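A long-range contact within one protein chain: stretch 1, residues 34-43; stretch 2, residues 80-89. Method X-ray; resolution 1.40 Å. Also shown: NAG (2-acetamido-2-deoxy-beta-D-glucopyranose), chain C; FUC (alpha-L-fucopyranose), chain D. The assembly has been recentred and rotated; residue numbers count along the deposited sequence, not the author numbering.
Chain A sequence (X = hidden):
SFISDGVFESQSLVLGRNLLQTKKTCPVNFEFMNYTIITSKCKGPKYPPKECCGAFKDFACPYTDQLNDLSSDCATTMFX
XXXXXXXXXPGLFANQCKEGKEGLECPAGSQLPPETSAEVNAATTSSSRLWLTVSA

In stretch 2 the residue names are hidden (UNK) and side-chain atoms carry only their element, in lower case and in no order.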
# COMPACT_ATOMS: atom_id res chain seq x y z
N ASN A 34 -1.96 4.00 11.47
CA ASN A 34 -1.44 2.83 12.16
C ASN A 34 -1.10 1.78 11.12
O ASN A 34 -1.99 1.27 10.43
CB ASN A 34 -2.47 2.32 13.16
CG ASN A 34 -1.90 1.25 14.07
OD1 ASN A 34 -1.17 0.39 13.61
ND2 ASN A 34 -2.22 1.31 15.35
N TYR A 35 0.18 1.43 11.04
CA TYR A 35 0.71 0.53 10.02
C TYR A 35 0.88 -0.89 10.53
O TYR A 35 1.41 -1.74 9.80
CB TYR A 35 2.03 1.09 9.45
CG TYR A 35 1.78 2.32 8.63
CD1 TYR A 35 1.56 3.55 9.26
CD2 TYR A 35 1.71 2.26 7.25
CE1 TYR A 35 1.29 4.68 8.52
CE2 TYR A 35 1.44 3.37 6.50
CZ TYR A 35 1.23 4.59 7.13
OH TYR A 35 0.95 5.69 6.38
N THR A 36 0.40 -1.19 11.74
CA THR A 36 0.67 -2.49 12.35
C THR A 36 0.04 -3.63 11.58
O THR A 36 0.59 -4.74 11.56
CB THR A 36 0.27 -2.48 13.83
OG1 THR A 36 0.97 -1.41 14.48
CG2 THR A 36 0.63 -3.80 14.51
N ILE A 37 -1.09 -3.40 10.91
CA ILE A 37 -1.68 -4.46 10.10
C ILE A 37 -0.66 -4.98 9.08
O ILE A 37 -0.60 -6.18 8.80
CB ILE A 37 -2.99 -4.00 9.45
CG1 ILE A 37 -3.68 -5.18 8.78
CG2 ILE A 37 -2.75 -2.85 8.45
CD1 ILE A 37 -5.03 -4.82 8.24
N ILE A 38 0.17 -4.08 8.53
CA ILE A 38 1.20 -4.51 7.59
C ILE A 38 2.43 -5.05 8.31
O ILE A 38 2.91 -6.16 8.01
CB ILE A 38 1.59 -3.37 6.63
CG1 ILE A 38 0.36 -2.84 5.86
CG2 ILE A 38 2.69 -3.86 5.67
CD1 ILE A 38 0.68 -1.67 4.95
N THR A 39 2.98 -4.29 9.27
CA THR A 39 4.26 -4.67 9.86
C THR A 39 4.17 -5.95 10.68
O THR A 39 5.17 -6.68 10.79
CB THR A 39 4.87 -3.53 10.69
OG1 THR A 39 4.01 -3.20 11.79
CG2 THR A 39 5.08 -2.29 9.85
N SER A 40 3.00 -6.23 11.27
CA SER A 40 2.83 -7.46 12.05
C SER A 40 2.73 -8.69 11.16
O SER A 40 3.04 -9.80 11.60
CB SER A 40 1.62 -7.34 12.97
OG SER A 40 0.41 -7.45 12.26
N LYS A 41 2.23 -8.53 9.92
CA LYS A 41 2.03 -9.67 9.02
C LYS A 41 3.11 -9.83 7.97
O LYS A 41 3.18 -10.89 7.33
CB LYS A 41 0.68 -9.60 8.28
CG LYS A 41 -0.49 -10.18 9.04
CD LYS A 41 -1.80 -9.68 8.47
CE LYS A 41 -2.94 -10.57 8.94
NZ LYS A 41 -4.11 -9.82 9.45
N CYS A 42 3.92 -8.81 7.72
CA CYS A 42 4.84 -8.80 6.58
C CYS A 42 6.24 -8.51 7.10
O CYS A 42 6.64 -7.36 7.23
CB CYS A 42 4.38 -7.75 5.57
SG CYS A 42 5.42 -7.69 4.10
N LYS A 43 6.99 -9.57 7.41
CA LYS A 43 8.30 -9.41 8.03
C LYS A 43 9.35 -9.97 7.09
O LYS A 43 9.13 -10.98 6.42
CB LYS A 43 8.36 -10.12 9.39
CG LYS A 43 7.31 -9.60 10.36
CD LYS A 43 7.40 -10.24 11.73
CE LYS A 43 6.30 -9.73 12.64
NZ LYS A 43 6.45 -8.30 13.02
N UNK A 80 5.61 6.31 0.82
CA UNK A 80 6.76 6.82 1.56
C UNK A 80 6.67 6.44 3.03
O UNK A 80 7.68 6.04 3.63
c UNK A 80 6.90 8.33 1.37
o UNK A 80 5.96 9.04 2.16
N UNK A 81 5.47 6.47 3.62
CA UNK A 81 5.34 6.13 5.03
C UNK A 81 5.31 4.62 5.26
O UNK A 81 5.88 4.14 6.25
c UNK A 81 4.11 6.80 5.66
c UNK A 81 4.37 8.24 5.98
o UNK A 81 5.21 12.22 6.83
c UNK A 81 4.92 10.90 6.53
c UNK A 81 3.72 9.26 5.29
c UNK A 81 5.31 8.59 6.95
c UNK A 81 3.99 10.59 5.56
c UNK A 81 5.58 9.91 7.22
N UNK A 82 4.67 3.86 4.38
CA UNK A 82 4.75 2.40 4.50
C UNK A 82 6.21 1.98 4.53
O UNK A 82 6.63 1.22 5.41
c UNK A 82 4.42 0.25 3.26
c UNK A 82 2.54 1.96 3.40
c UNK A 82 1.78 1.43 2.18
c UNK A 82 4.05 1.73 3.31
N UNK A 83 6.99 2.50 3.60
CA UNK A 83 8.36 2.03 3.46
C UNK A 83 9.24 2.53 4.59
O UNK A 83 10.16 1.82 5.02
c UNK A 83 8.89 2.47 2.10
n UNK A 83 8.26 2.45 -0.23
o UNK A 83 7.42 0.86 1.11
c UNK A 83 8.12 1.86 0.94
N UNK A 84 8.96 3.74 5.08
CA UNK A 84 9.71 4.29 6.20
C UNK A 84 9.44 3.52 7.49
O UNK A 84 10.36 3.04 8.16
c UNK A 84 11.49 6.35 7.55
c UNK A 84 9.45 7.80 7.81
c UNK A 84 9.36 5.76 6.37
c UNK A 84 9.97 6.38 7.63
N UNK A 85 8.16 3.39 7.86
CA UNK A 85 7.83 2.77 9.13
C UNK A 85 8.10 1.27 9.13
O UNK A 85 8.41 0.69 10.18
c UNK A 85 6.60 6.71 10.53
o UNK A 85 5.04 8.50 10.37
c UNK A 85 6.02 4.50 9.71
c UNK A 85 5.35 7.18 10.15
c UNK A 85 4.44 6.33 9.55
c UNK A 85 6.92 5.38 10.30
c UNK A 85 4.77 5.01 9.33
c UNK A 85 6.37 3.04 9.48
N UNK A 86 7.99 0.62 7.97
CA UNK A 86 8.15 -0.82 7.91
C UNK A 86 9.51 -1.28 7.42
O UNK A 86 9.80 -2.48 7.41
N UNK A 87 10.34 -0.33 7.00
CA UNK A 87 11.66 -0.62 6.43
C UNK A 87 11.55 -1.54 5.22
O UNK A 87 12.28 -2.52 5.09
c UNK A 87 12.00 -0.47 9.77
n UNK A 87 12.20 -0.75 12.23
c UNK A 87 12.56 0.11 11.06
c UNK A 87 12.65 -1.14 7.47
c UNK A 87 12.89 -0.15 8.58
N UNK A 88 10.60 -1.22 4.32
CA UNK A 88 10.36 -2.08 3.16
C UNK A 88 11.02 -1.51 1.92
O UNK A 88 11.06 -0.28 1.74
c UNK A 88 8.85 -2.17 2.88
o UNK A 88 5.90 -4.74 6.98
c UNK A 88 8.07 -2.85 3.97
c UNK A 88 7.58 -4.81 5.31
c UNK A 88 7.07 -2.16 4.68
c UNK A 88 8.30 -4.18 4.29
c UNK A 88 6.61 -4.10 5.99
c UNK A 88 6.35 -2.78 5.69
N UNK A 89 11.54 -2.37 1.05
CA UNK A 89 12.07 -1.91 -0.23
C UNK A 89 10.98 -1.22 -1.03
O UNK A 89 9.82 -1.67 -1.03
c UNK A 89 12.74 -4.17 0.21
c UNK A 89 11.74 -3.81 1.27
c UNK A 89 12.50 -3.21 -0.92
C1 NAG C . -1.68 0.34 16.28
C2 NAG C . -1.40 1.03 17.63
C3 NAG C . -1.00 0.01 18.70
C4 NAG C . -1.95 -1.18 18.73
C5 NAG C . -2.06 -1.76 17.33
C6 NAG C . -3.00 -2.94 17.27
C7 NAG C . -0.52 3.34 17.61
C8 NAG C . 0.72 4.17 17.47
N2 NAG C . -0.35 2.02 17.49
O3 NAG C . -1.01 0.65 19.97
O4 NAG C . -1.50 -2.17 19.64
O5 NAG C . -2.60 -0.75 16.47
O6 NAG C . -3.01 -3.52 15.98
O7 NAG C . -1.63 3.85 17.82
C1 FUC D . -3.97 -4.60 16.01
C2 FUC D . -4.07 -5.10 14.57
C3 FUC D . -2.75 -5.78 14.14
C4 FUC D . -2.39 -6.88 15.14
C5 FUC D . -2.32 -6.28 16.55
C6 FUC D . -2.02 -7.28 17.66
O2 FUC D . -4.40 -4.05 13.72
O3 FUC D . -2.94 -6.37 12.87
O4 FUC D . -3.40 -7.88 15.12
O5 FUC D . -3.57 -5.64 16.90

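Position 80 carries one carbon and one oxygen, a short hydroxyl side chain that does not reach stretch 1. It is S80, a small polar residue at home on the exposed side of a helix.

Position 81 has one carbon leading to a six-carbon ring that bears an oxygen; the first carbon lies beside the hydroxyl of Y35. This is Y81. Its CA-to-CB bond points toward stretch 1, but the end of the side chain leads away, so the contact falls to its base: Y35 OH lies 3.4 Å from Y81 CB, and the polar end of the ring is left clear of the contact.

At position 82 four carbons fork at the first, one arm two carbons long, and they touch Y35 and I38. This is I82, wholly apolar, as suits a buried place. I82 CG1 meets the edge of the Y35 ring at Y35 CE2, 3.6 Å away, and I82 CD1 lies 4.3 Å from I38 CD1.

Position 83 shows two carbons, the second carrying an oxygen and a nitrogen, and touches nothing on stretch 1. A flat terminal group of this shape could be a carboxylate or an amide; the nitrogen makes it the amide, N83, whose polar group suits a partly exposed place.

Four carbons forked at the second, out of reach of stretch 1, mark position 84 as L84, a good helix former.

Position 85 again has one carbon and a six-carbon ring with an oxygen, set over one face of the Y35 ring: Y85. It directs an edge toward that face, with Y85 CD2 3.5 Å from Y35 CD1 and the planes at 63°. An aromatic ring suits this place because its C-H edge can pack against the electron-rich face of another.

Position 86 has no side-chain atoms, and its CA touches T39: G86. T39 CG2 sits 3.9 Å from G86 CA, and a CB here would clash with the ring at position 88.

Four carbons in a row ending in nitrogen, clear of stretch 1, identify position 87 as K87, whose charged end suits an exposed place. Its phi is positive as the chain leaves the helix.

Position 88 is a third carbon-linked six-carbon ring; its oxygen reaches the carbonyl of C42. This is Y88. Y88 OH donates a 2.7 Å hydrogen bond to C42 O, while I38 CG2 packs 3.8 Å from Y88 CE2 and C42 SG 3.8 Å from Y88 CE1. The ring packs against I38 and C42, and its hydroxyl meets a backbone acceptor.

At position 89 three carbons close a ring onto the backbone nitrogen, clear of stretch 1: P89, whose lack of an N-H suits a non-helical segment.

The contact thus rests on two buried tyrosines, one from each stretch. Y35 packs among Y81, I82 and Y85, while Y88 lies along I38, T39 and C42 and supplies the single hydrogen bond between the stretches.

Stretch 2, residues 80-89: SYINLYGKYP
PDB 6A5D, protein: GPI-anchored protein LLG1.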